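4-hydroxy-tetrahydrodipicolinate synthase (Methylacidiphilum fumariolicum SolV, PDB 6T3T) probably catalyses the condensation of pyruvate with aspartate semialdehyde to 4-hydroxy-tetrahydrodipicolinate in the diaminopimelate route to lysine, working as a homotetramer. Local coordinates at residues A[28-31]-A[32-36]; A[279-282]-A[283-286]; A[56-59]-A[60-63]; A[232-235]-A[236-240]; A[20-23]-A[24-27]. All coordinates share one frame; numbering follows the deposited sequence.

Contact 1 (A[28-31]-A[32-36]); sequences LEHQ and IENRI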
# COMPACT_ATOMS: atom_id res chain seq x y z
N LEU A 28 13.31 -34.91 -9.88
CA LEU A 28 12.18 -35.23 -10.74
C LEU A 28 11.58 -36.59 -10.39
O LEU A 28 10.36 -36.74 -10.32
CB LEU A 28 12.61 -35.15 -12.20
CG LEU A 28 12.78 -33.71 -12.67
CD1 LEU A 28 13.37 -33.63 -14.08
CD2 LEU A 28 11.43 -33.04 -12.62
N GLU A 29 12.43 -37.59 -10.14
CA GLU A 29 11.92 -38.90 -9.74
C GLU A 29 11.17 -38.84 -8.42
O GLU A 29 10.14 -39.50 -8.25
CB GLU A 29 13.06 -39.91 -9.66
CG GLU A 29 13.73 -40.20 -11.02
CD GLU A 29 12.79 -40.86 -12.05
OE1 GLU A 29 11.72 -41.41 -11.68
OE2 GLU A 29 13.15 -40.85 -13.25
N HIS A 30 11.69 -38.08 -7.45
CA HIS A 30 10.99 -37.96 -6.17
C HIS A 30 9.60 -37.34 -6.38
O HIS A 30 8.64 -37.73 -5.70
CB HIS A 30 11.84 -37.14 -5.18
CG HIS A 30 11.38 -37.25 -3.75
ND1 HIS A 30 11.26 -38.46 -3.09
CD2 HIS A 30 11.03 -36.30 -2.84
CE1 HIS A 30 10.84 -38.25 -1.85
NE2 HIS A 30 10.68 -36.95 -1.68
N GLN A 31 9.48 -36.39 -7.32
CA GLN A 31 8.16 -35.81 -7.62
C GLN A 31 7.22 -36.88 -8.20
O GLN A 31 6.10 -37.05 -7.71
CB GLN A 31 8.29 -34.63 -8.59
CG GLN A 31 9.11 -33.40 -8.07
CD GLN A 31 8.53 -32.83 -6.78
OE1 GLN A 31 7.37 -32.40 -6.75
NE2 GLN A 31 9.29 -32.91 -5.70
N ILE A 32 7.68 -37.60 -9.23
CA ILE A 32 6.84 -38.60 -9.90
C ILE A 32 6.38 -39.68 -8.93
O ILE A 32 5.30 -40.25 -9.08
CB ILE A 32 7.63 -39.23 -11.08
CG1 ILE A 32 7.89 -38.19 -12.16
CG2 ILE A 32 6.91 -40.48 -11.62
CD1 ILE A 32 8.98 -38.61 -13.13
N GLU A 33 7.24 -40.03 -7.97
CA GLU A 33 6.93 -41.09 -7.00
C GLU A 33 5.96 -40.66 -5.93
O GLU A 33 5.56 -41.48 -5.10
CB GLU A 33 8.22 -41.56 -6.30
CG GLU A 33 9.18 -42.42 -7.13
CD GLU A 33 10.58 -42.42 -6.51
OE1 GLU A 33 10.74 -41.79 -5.43
OE2 GLU A 33 11.53 -43.01 -7.10
N ASN A 34 5.59 -39.38 -5.91
CA ASN A 34 4.83 -38.86 -4.79
C ASN A 34 3.62 -38.09 -5.24
O ASN A 34 3.26 -37.07 -4.65
CB ASN A 34 5.76 -38.04 -3.90
CG ASN A 34 6.58 -38.93 -3.00
OD1 ASN A 34 6.03 -39.61 -2.13
ND2 ASN A 34 7.87 -38.99 -3.23
N ARG A 35 2.96 -38.58 -6.29
CA ARG A 35 1.61 -38.17 -6.66
C ARG A 35 1.53 -36.71 -7.12
O ARG A 35 0.54 -36.02 -6.88
CB ARG A 35 0.63 -38.47 -5.52
CG ARG A 35 0.75 -39.94 -5.05
CD ARG A 35 -0.48 -40.43 -4.32
NE ARG A 35 -1.70 -40.24 -5.10
CZ ARG A 35 -2.93 -40.48 -4.64
NH1 ARG A 35 -3.11 -40.95 -3.41
NH2 ARG A 35 -3.97 -40.26 -5.43
N ILE A 36 2.58 -36.23 -7.77
CA ILE A 36 2.59 -34.90 -8.34
C ILE A 36 2.04 -34.96 -9.76
O ILE A 36 2.38 -35.87 -10.55
CB ILE A 36 4.02 -34.34 -8.28
CG1 ILE A 36 4.42 -34.31 -6.80
CG2 ILE A 36 4.13 -32.99 -8.96
CD1 ILE A 36 3.78 -33.14 -6.04
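Asn34 turns its amide back over the last turn of helix 21-32 and donates to the carbonyl of His30, with ND2 2.9 Å from His30 O. The N-H arrives on a lone pair in the carbonyl plane, and the oxygen lies close to the plane of the amide. Chi1 of -80° sets this up by placing CG beside the backbone N. ND2 also sits over one face of the His30 imidazole, offset toward the rim and 3.4 Å from His30 CE1, the ring and amide planes being 68° apart. Because OD1 is bound by Arg213, both ends of the amide are held. An alanine here would probably leave His30 O without this donor and take this acceptor from Arg213.

The backbone marks the end of the helix. Ile32 N bonds to Leu28 O at 3.0 Å in the usual i to i+4 pattern, whereas Asn34 N reaches Gln31 O at 3.0 Å, only three residues back and from above the carbonyl plane. Packing is tight on the buried side, where Ile36 CG1 lies 3.3 Å from Gln31 O and 3.5 Å from Gln31 OE1. That buried amide is fixed by Thr8 and Ser208. The solvent side, where His30 and Glu33 are exposed, is looser: Glu33 OE1 stays 4.1 Å from His30 ND1. Glu29, only partly exposed, forms a salt bridge with Arg70.

Leu28 packs on helix 53-67, Ile36 on strand 5-9 and on Pro212 of helix 212-223, so the turn is lodged between them as the chain passes on to strand 38-40.

Contact 2 (A[279-282]-A[283-286]); sequences LEKL and KTTL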
# COMPACT_ATOMS: atom_id res chain seq x y z
N LEU A 279 18.09 -18.29 8.32
CA LEU A 279 18.57 -19.65 8.14
C LEU A 279 18.20 -20.51 9.34
O LEU A 279 17.73 -21.64 9.19
CB LEU A 279 20.09 -19.65 7.93
CG LEU A 279 20.79 -21.02 7.72
CD1 LEU A 279 20.32 -21.64 6.41
CD2 LEU A 279 22.33 -20.96 7.73
N GLU A 280 18.43 -19.99 10.56
CA GLU A 280 18.14 -20.77 11.75
C GLU A 280 16.65 -21.02 11.89
O GLU A 280 16.22 -22.12 12.25
CB GLU A 280 18.65 -20.07 13.00
CG GLU A 280 18.24 -20.77 14.30
CD GLU A 280 18.95 -22.12 14.49
OE1 GLU A 280 19.93 -22.39 13.75
OE2 GLU A 280 18.53 -22.90 15.38
N LYS A 281 15.84 -19.98 11.66
CA LYS A 281 14.39 -20.14 11.69
C LYS A 281 13.95 -21.19 10.69
O LYS A 281 13.14 -22.07 11.02
CB LYS A 281 13.73 -18.79 11.41
CG LYS A 281 12.22 -18.82 11.30
CD LYS A 281 11.60 -19.13 12.64
CE LYS A 281 10.09 -19.34 12.52
NZ LYS A 281 9.55 -20.02 13.75
N LEU A 282 14.47 -21.12 9.46
CA LEU A 282 14.12 -22.11 8.44
C LEU A 282 14.51 -23.51 8.89
O LEU A 282 13.74 -24.46 8.77
CB LEU A 282 14.79 -21.76 7.10
CG LEU A 282 14.51 -22.82 6.03
CD1 LEU A 282 12.98 -22.90 5.75
CD2 LEU A 282 15.33 -22.59 4.74
N LYS A 283 15.74 -23.65 9.39
CA LYS A 283 16.22 -24.95 9.86
C LYS A 283 15.32 -25.51 10.95
O LYS A 283 14.91 -26.67 10.91
CB LYS A 283 17.65 -24.79 10.36
CG LYS A 283 18.32 -26.04 10.87
CD LYS A 283 19.79 -25.72 11.18
CE LYS A 283 20.57 -26.97 11.54
NZ LYS A 283 22.05 -26.70 11.42
N THR A 284 14.99 -24.69 11.95
CA THR A 284 14.14 -25.20 13.02
C THR A 284 12.74 -25.52 12.51
O THR A 284 12.17 -26.55 12.87
CB THR A 284 14.11 -24.22 14.20
OG1 THR A 284 13.56 -22.98 13.78
CG2 THR A 284 15.51 -23.96 14.74
N THR A 285 12.16 -24.65 11.65
CA THR A 285 10.85 -24.95 11.08
C THR A 285 10.88 -26.26 10.26
O THR A 285 9.95 -27.06 10.34
CB THR A 285 10.35 -23.81 10.17
OG1 THR A 285 10.07 -22.64 10.93
CG2 THR A 285 9.07 -24.24 9.40
N LEU A 286 11.94 -26.47 9.49
CA LEU A 286 12.06 -27.72 8.73
C LEU A 286 11.97 -28.94 9.63
O LEU A 286 11.24 -29.90 9.34
CB LEU A 286 13.37 -27.76 7.97
CG LEU A 286 13.44 -27.86 6.45
CD1 LEU A 286 14.88 -28.12 6.05
CD2 LEU A 286 12.52 -28.94 5.90
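Lys281 O is approached by two donor groups from the next turn. Thr285 N binds it at 2.8 Å with a nearly straight N-H (168°), and Thr284 OG1 lies 2.9 Å from the same Lys281 O. The hydroxyl has a second possible acceptor in Glu280 O, at 3.2 Å, so its single proton cannot be assigned to either. This choice arises because chi1 of Thr284 (62°) places OG1 between the backbone N and the carbonyl carbon, within reach of both carbonyl oxygens. The methyl CG2 then lies beside the backbone N, where Glu280 OE2 comes within 3.3 Å of it; chi2 bends the glutamate back so that it crosses the threonine at about a right angle. A valine in place of Thr284, having no hydroxyl, would probably deprive these two carbonyls of the hydroxyl they share, keeping the backbone bonds.

The regular i to i+4 ladder, including Leu286 N to Leu282 O at 2.8 Å, belongs to helix 276-295, part of the C-terminal helical region that follows the (beta/alpha)8 barrel in DapA enzymes. The helix is two-sided. Leu282 and Leu286 are buried, the latter against Ala256 and Met259 of helix 251-259, while Lys283 extends outward.

Thr285 faces helix 227-243 and its hydroxyl bonds to Asp243. The side chain of Lys281 crosses it obliquely, its last methylene CE 3.7 Å from Thr285 OG1, and brings the ammonium near the like charge of Arg242. Opposite charges on the outer side stay apart, Glu280 OE1 lying 5.3 Å from Lys283 NZ.

Contact 3 (A[56-59]-A[60-63]); sequences HIEL and VRLT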
# COMPACT_ATOMS: atom_id res chain seq x y z
N HIS A 56 18.33 -22.12 -20.30
CA HIS A 56 16.86 -22.14 -20.25
C HIS A 56 16.29 -23.27 -21.11
O HIS A 56 15.41 -24.02 -20.68
CB HIS A 56 16.30 -20.80 -20.73
CG HIS A 56 14.87 -20.56 -20.35
ND1 HIS A 56 14.47 -19.48 -19.60
CD2 HIS A 56 13.73 -21.25 -20.65
CE1 HIS A 56 13.15 -19.51 -19.44
NE2 HIS A 56 12.69 -20.58 -20.07
N ILE A 57 16.79 -23.39 -22.33
CA ILE A 57 16.32 -24.43 -23.23
C ILE A 57 16.72 -25.80 -22.70
O ILE A 57 15.92 -26.74 -22.72
CB ILE A 57 16.88 -24.20 -24.65
CG1 ILE A 57 16.43 -22.84 -25.18
CG2 ILE A 57 16.43 -25.30 -25.60
CD1 ILE A 57 14.97 -22.57 -24.97
N GLU A 58 17.94 -25.93 -22.18
CA GLU A 58 18.44 -27.23 -21.72
C GLU A 58 17.69 -27.75 -20.50
O GLU A 58 17.45 -28.96 -20.38
CB GLU A 58 19.93 -27.15 -21.42
CG GLU A 58 20.56 -28.51 -21.16
CD GLU A 58 20.49 -29.44 -22.39
OE1 GLU A 58 20.36 -28.94 -23.53
OE2 GLU A 58 20.57 -30.67 -22.20
N LEU A 59 17.34 -26.88 -19.55
CA LEU A 59 16.59 -27.35 -18.39
C LEU A 59 15.23 -27.88 -18.80
O LEU A 59 14.78 -28.93 -18.31
CB LEU A 59 16.43 -26.22 -17.36
CG LEU A 59 17.49 -26.10 -16.27
CD1 LEU A 59 17.58 -24.67 -15.78
CD2 LEU A 59 17.23 -27.06 -15.09
N VAL A 60 14.58 -27.21 -19.77
CA VAL A 60 13.29 -27.69 -20.22
C VAL A 60 13.44 -29.02 -20.96
O VAL A 60 12.65 -29.95 -20.76
CB VAL A 60 12.60 -26.64 -21.10
CG1 VAL A 60 11.28 -27.21 -21.69
CG2 VAL A 60 12.36 -25.42 -20.27
N ARG A 61 14.49 -29.14 -21.77
CA ARG A 61 14.71 -30.38 -22.50
C ARG A 61 15.03 -31.53 -21.55
O ARG A 61 14.51 -32.64 -21.72
CB ARG A 61 15.84 -30.21 -23.52
CG ARG A 61 15.89 -31.32 -24.56
CD ARG A 61 16.61 -30.82 -25.79
NE ARG A 61 17.63 -29.87 -25.39
CZ ARG A 61 17.95 -28.77 -26.07
NH1 ARG A 61 17.29 -28.46 -27.19
NH2 ARG A 61 18.90 -27.97 -25.61
N LEU A 62 15.91 -31.28 -20.57
CA LEU A 62 16.26 -32.33 -19.61
C LEU A 62 15.05 -32.80 -18.84
O LEU A 62 14.87 -34.00 -18.62
CB LEU A 62 17.29 -31.81 -18.62
CG LEU A 62 18.71 -31.75 -19.14
CD1 LEU A 62 19.51 -30.81 -18.25
CD2 LEU A 62 19.29 -33.16 -19.18
N THR A 63 14.21 -31.85 -18.40
CA THR A 63 12.98 -32.19 -17.70
C THR A 63 12.10 -33.07 -18.57
O THR A 63 11.60 -34.10 -18.11
CB THR A 63 12.25 -30.92 -17.27
OG1 THR A 63 13.10 -30.12 -16.43
CG2 THR A 63 10.97 -31.26 -16.50
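Glu58 and Arg61 meet because both direct CG anti to the backbone N, after which the glutamate bends at chi2 (63°) and the arginine at chi3. The result is an i to i+3 salt bridge along the helix. Arg61 NH2 donates to Glu58 OE1 at 2.7 Å, nearly end-on to the C-O bond, with the oxygen in the guanidinium plane; NE adds a weak bond to the same oxygen. Both N-H groups address OE1, and the carboxylate and guanidinium planes stand 46° apart, so this is not a flat two-pronged match. Ile57 CG2 lies over a face of the guanidinium, 3.6 Å from Arg61 NH1, and Leu62 CG packs 3.7 Å from Glu58 OE2.

Leu59 O is gripped twice from opposite faces of its plane, by Thr63 OG1 at 2.8 Å and Thr63 N at 3.0 Å, which satisfies the buried hydroxyl. A turn earlier the backbone bond from Val60 N to His56 O is weak, at 3.4 Å.

Helix 53-67 links strands 38-40 and 72-76 as a beta-alpha-beta crossover. Leu59 and Leu62 pack on helix 21-32, Ile57 and Arg61 on helix 82-95, and His56 bonds to Gly76 O.

Contact 4 (A[232-235]-A[236-240]); sequences QLHQ and TLYPL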
# COMPACT_ATOMS: atom_id res chain seq x y z
N GLN A 232 -6.40 -29.56 8.59
CA GLN A 232 -5.41 -30.16 9.48
C GLN A 232 -4.03 -30.21 8.82
O GLN A 232 -3.02 -29.87 9.44
CB GLN A 232 -5.90 -31.56 9.85
CG GLN A 232 -5.35 -32.16 11.11
CD GLN A 232 -6.03 -33.50 11.47
OE1 GLN A 232 -7.09 -33.86 10.93
NE2 GLN A 232 -5.40 -34.23 12.35
N LEU A 233 -3.97 -30.65 7.55
CA LEU A 233 -2.70 -30.70 6.83
C LEU A 233 -2.17 -29.31 6.58
O LEU A 233 -0.97 -29.06 6.73
CB LEU A 233 -2.81 -31.43 5.49
CG LEU A 233 -2.36 -32.87 5.31
CD1 LEU A 233 -2.28 -33.23 3.82
CD2 LEU A 233 -1.06 -33.13 6.02
N HIS A 234 -3.06 -28.39 6.20
CA HIS A 234 -2.68 -26.99 6.03
C HIS A 234 -2.04 -26.43 7.30
O HIS A 234 -0.98 -25.79 7.24
CB HIS A 234 -3.92 -26.18 5.67
CG HIS A 234 -3.70 -24.71 5.76
ND1 HIS A 234 -3.13 -23.99 4.73
CD2 HIS A 234 -3.96 -23.83 6.75
CE1 HIS A 234 -3.04 -22.72 5.09
NE2 HIS A 234 -3.54 -22.60 6.31
N GLN A 235 -2.63 -26.70 8.46
CA GLN A 235 -2.07 -26.12 9.69
C GLN A 235 -0.75 -26.79 10.04
O GLN A 235 0.17 -26.13 10.55
CB GLN A 235 -3.07 -26.25 10.86
CG GLN A 235 -4.40 -25.46 10.72
CD GLN A 235 -5.54 -25.89 11.69
OE1 GLN A 235 -5.40 -26.82 12.47
NE2 GLN A 235 -6.66 -25.18 11.63
N THR A 236 -0.63 -28.08 9.74
CA THR A 236 0.63 -28.79 9.93
C THR A 236 1.73 -28.17 9.08
O THR A 236 2.87 -28.02 9.53
CB THR A 236 0.49 -30.27 9.57
OG1 THR A 236 -0.50 -30.88 10.41
CG2 THR A 236 1.82 -30.99 9.74
N LEU A 237 1.41 -27.82 7.82
CA LEU A 237 2.42 -27.30 6.92
C LEU A 237 2.58 -25.78 7.00
O LEU A 237 3.59 -25.27 6.51
CB LEU A 237 2.09 -27.67 5.48
CG LEU A 237 2.33 -29.13 5.12
CD1 LEU A 237 1.57 -29.42 3.84
CD2 LEU A 237 3.80 -29.41 4.94
N TYR A 238 1.62 -25.06 7.59
CA TYR A 238 1.59 -23.60 7.48
C TYR A 238 2.89 -22.90 7.89
O TYR A 238 3.32 -21.99 7.16
CB TYR A 238 0.40 -23.01 8.27
CG TYR A 238 0.41 -21.52 8.09
CD1 TYR A 238 0.07 -20.96 6.86
CD2 TYR A 238 0.87 -20.68 9.08
CE1 TYR A 238 0.13 -19.60 6.66
CE2 TYR A 238 0.93 -19.31 8.90
CZ TYR A 238 0.56 -18.78 7.69
OH TYR A 238 0.64 -17.43 7.50
N PRO A 239 3.53 -23.23 9.01
CA PRO A 239 4.80 -22.55 9.33
C PRO A 239 5.88 -22.78 8.30
O PRO A 239 6.67 -21.86 8.02
CB PRO A 239 5.17 -23.12 10.70
CG PRO A 239 3.80 -23.43 11.32
CD PRO A 239 3.06 -24.03 10.17
N LEU A 240 5.93 -23.97 7.69
CA LEU A 240 6.84 -24.16 6.56
C LEU A 240 6.45 -23.25 5.38
O LEU A 240 7.31 -22.60 4.79
CB LEU A 240 6.87 -25.63 6.13
CG LEU A 240 7.85 -25.84 4.94
CD1 LEU A 240 9.30 -25.76 5.36
CD2 LEU A 240 7.57 -27.15 4.22
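Thr236 N bonds to Gln232 O at 3.0 Å and Leu237 N to Leu233 O at 2.9 Å, the regular helical pattern, but one residue later it weakens. Tyr238 N lies 2.7 Å from His234 O with an N-H angle of only 118°, a weak bond, and its alternative to Gln235 O is weak as well. At Pro239 the pattern is lost: the proline has no N-H to offer, and its CD stands 3.6 Å from Gln235 O, in the place where a hydrogen bond would otherwise run. Leu240 N likewise has no bond to the preceding turn.

Before the kink, Thr236 adds a side-chain bond. Chi1 of -61° puts OG1 beside the backbone N, and the hydroxyl donates to Gln232 O at 2.9 Å. The backbone N and OG1 reach that oxygen from opposite faces of its plane.

His234 and Tyr238 lie side by side and point the same way. Their rings are inclined by 42° with centroids 5.7 Å apart, and His234 CE1 and NE2 both lie 4.0 Å from Tyr238 CD1. Each polar end is taken up across a subunit boundary: His234 NE2 bonds to Ser172 of the second subunit and Tyr238 OH to its Asp169.

The arrangement is that of a proline-kinked helix, here in helix 227-243, whose aromatic side joins two subunits of the homotetramer while Thr236 and Leu237 pack on helix 276-295.

Contact 5 (A[20-23]-A[24-27]); sequences DRKA and LERL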
# COMPACT_ATOMS: atom_id res chain seq x y z
N ASP A 20 23.03 -29.12 -12.64
CA ASP A 20 23.34 -30.37 -11.97
C ASP A 20 22.35 -31.44 -12.46
O ASP A 20 21.20 -31.50 -11.99
CB ASP A 20 23.28 -30.19 -10.46
CG ASP A 20 23.73 -31.43 -9.69
OD1 ASP A 20 23.79 -32.54 -10.29
OD2 ASP A 20 24.02 -31.30 -8.48
N ARG A 21 22.78 -32.27 -13.41
CA ARG A 21 21.85 -33.20 -14.06
C ARG A 21 21.43 -34.33 -13.14
O ARG A 21 20.27 -34.74 -13.14
CB ARG A 21 22.48 -33.79 -15.32
CG ARG A 21 22.78 -32.77 -16.39
CD ARG A 21 23.13 -33.42 -17.73
NE ARG A 21 23.48 -32.38 -18.68
CZ ARG A 21 23.53 -32.54 -20.00
NH1 ARG A 21 23.25 -33.72 -20.54
NH2 ARG A 21 23.87 -31.51 -20.77
N LYS A 22 22.37 -34.84 -12.34
CA LYS A 22 22.04 -35.89 -11.39
C LYS A 22 21.04 -35.40 -10.35
O LYS A 22 20.07 -36.09 -10.02
CB LYS A 22 23.31 -36.42 -10.75
CG LYS A 22 23.06 -37.61 -9.81
CD LYS A 22 22.52 -38.82 -10.57
CE LYS A 22 21.42 -39.56 -9.79
NZ LYS A 22 20.08 -38.91 -10.01
N ALA A 23 21.26 -34.19 -9.81
CA ALA A 23 20.33 -33.64 -8.83
C ALA A 23 18.95 -33.43 -9.44
O ALA A 23 17.93 -33.68 -8.80
CB ALA A 23 20.87 -32.34 -8.27
N LEU A 24 18.92 -32.96 -10.68
CA LEU A 24 17.65 -32.76 -11.37
C LEU A 24 16.91 -34.08 -11.54
O LEU A 24 15.70 -34.16 -11.29
CB LEU A 24 17.90 -32.09 -12.72
CG LEU A 24 16.67 -31.76 -13.58
CD1 LEU A 24 15.71 -30.84 -12.84
CD2 LEU A 24 17.12 -31.15 -14.88
N GLU A 25 17.62 -35.12 -11.99
CA GLU A 25 17.00 -36.43 -12.13
C GLU A 25 16.45 -36.91 -10.80
O GLU A 25 15.34 -37.44 -10.72
CB GLU A 25 18.01 -37.43 -12.70
CG GLU A 25 18.46 -37.11 -14.11
CD GLU A 25 19.73 -37.86 -14.53
OE1 GLU A 25 20.24 -38.71 -13.76
OE2 GLU A 25 20.24 -37.57 -15.64
N ARG A 26 17.25 -36.79 -9.73
CA ARG A 26 16.75 -37.30 -8.46
C ARG A 26 15.51 -36.54 -8.02
O ARG A 26 14.56 -37.13 -7.50
CB ARG A 26 17.81 -37.27 -7.36
CG ARG A 26 17.36 -38.18 -6.18
CD ARG A 26 18.42 -38.50 -5.10
NE ARG A 26 19.58 -39.27 -5.59
CZ ARG A 26 19.55 -40.53 -6.02
NH1 ARG A 26 18.40 -41.21 -6.07
NH2 ARG A 26 20.67 -41.12 -6.43
N LEU A 27 15.53 -35.21 -8.17
CA LEU A 27 14.38 -34.40 -7.75
C LEU A 27 13.14 -34.74 -8.56
O LEU A 27 12.04 -34.86 -8.02
CB LEU A 27 14.74 -32.92 -7.83
CG LEU A 27 13.74 -31.80 -7.54
CD1 LEU A 27 13.64 -31.41 -6.04
CD2 LEU A 27 14.13 -30.59 -8.37
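Backbone hydrogen bonds join the two segments from the first turn: Leu24 N meets Asp20 O at 3.0 Å, and Glu25, Arg26 and Leu27 continue the i to i+4 series to Arg21, Lys22 and Ala23. Asp20 is the N-cap. Its OD1 accepts from Ala23 N at 3.1 Å along a nearly straight N-H (169°), and the donor comes from well above the carboxylate plane rather than within it. The negative group thus stands where the helix offers N-H groups, which would probably stabilise it.

Charged contacts are loose. Lys22 bends back over the next turn, chi2 at 64° following a chi1 that sends CG away from the backbone N, and NZ ends 3.5 Å from Arg26 N. Its salt bridge is a long one, NZ to Glu25 OE1 at 3.8 Å, with the two chains crossing at about a right angle. Lys22 NZ also lies over one face of the Arg26 guanidinium, 4.2 Å from Arg26 NH2; these like charges sit on exposed residues, and the glutamate probably offsets part of their repulsion. Arg21 points elsewhere, forming a weak, long ion pair with Glu58.

Close carbon-to-carbonyl contacts follow the turns: Glu25 CG lies 3.1 Å from Arg21 O, and Leu24 CB 3.4 Å from Asp20 O. The apolar part is the burial of Ala23 and Leu24 on Pro13, with Leu24 also on Leu59 and Leu62 of helix 53-67.

An Asp N-cap opening an amphipathic helix, with Leu24 turned inward and lysine and arginines outward, begins helix 21-32, the first long outer helix of the TIM barrel.

Overall arrangement
Contacts 5 and 1 are the beginning and end of helix 21-32, with centres 13 Å apart. Contact 3, on the next barrel helix, packs alongside: Leu62 CB is 3.8 Å from Leu24 CD2 of contact 5, and Leu28 CD1 of contact 1 is 3.9 Å from Thr63 CA. Contacts 2 and 4 form a second group on C-terminal helices, joined where Thr285 CG2 comes 3.6 Å from Pro239 O; contacts 3 and 4 lie on opposite sides of the chain's centre. The first group is nearer the predicted active site: side chains of Leu27 and Gln31 are about 9 and 10 Å from that of Thr45, a probable pyruvate ligand, and the side chain of His56 is about 10 Å from that of Thr44, predicted to take part in a proton relay.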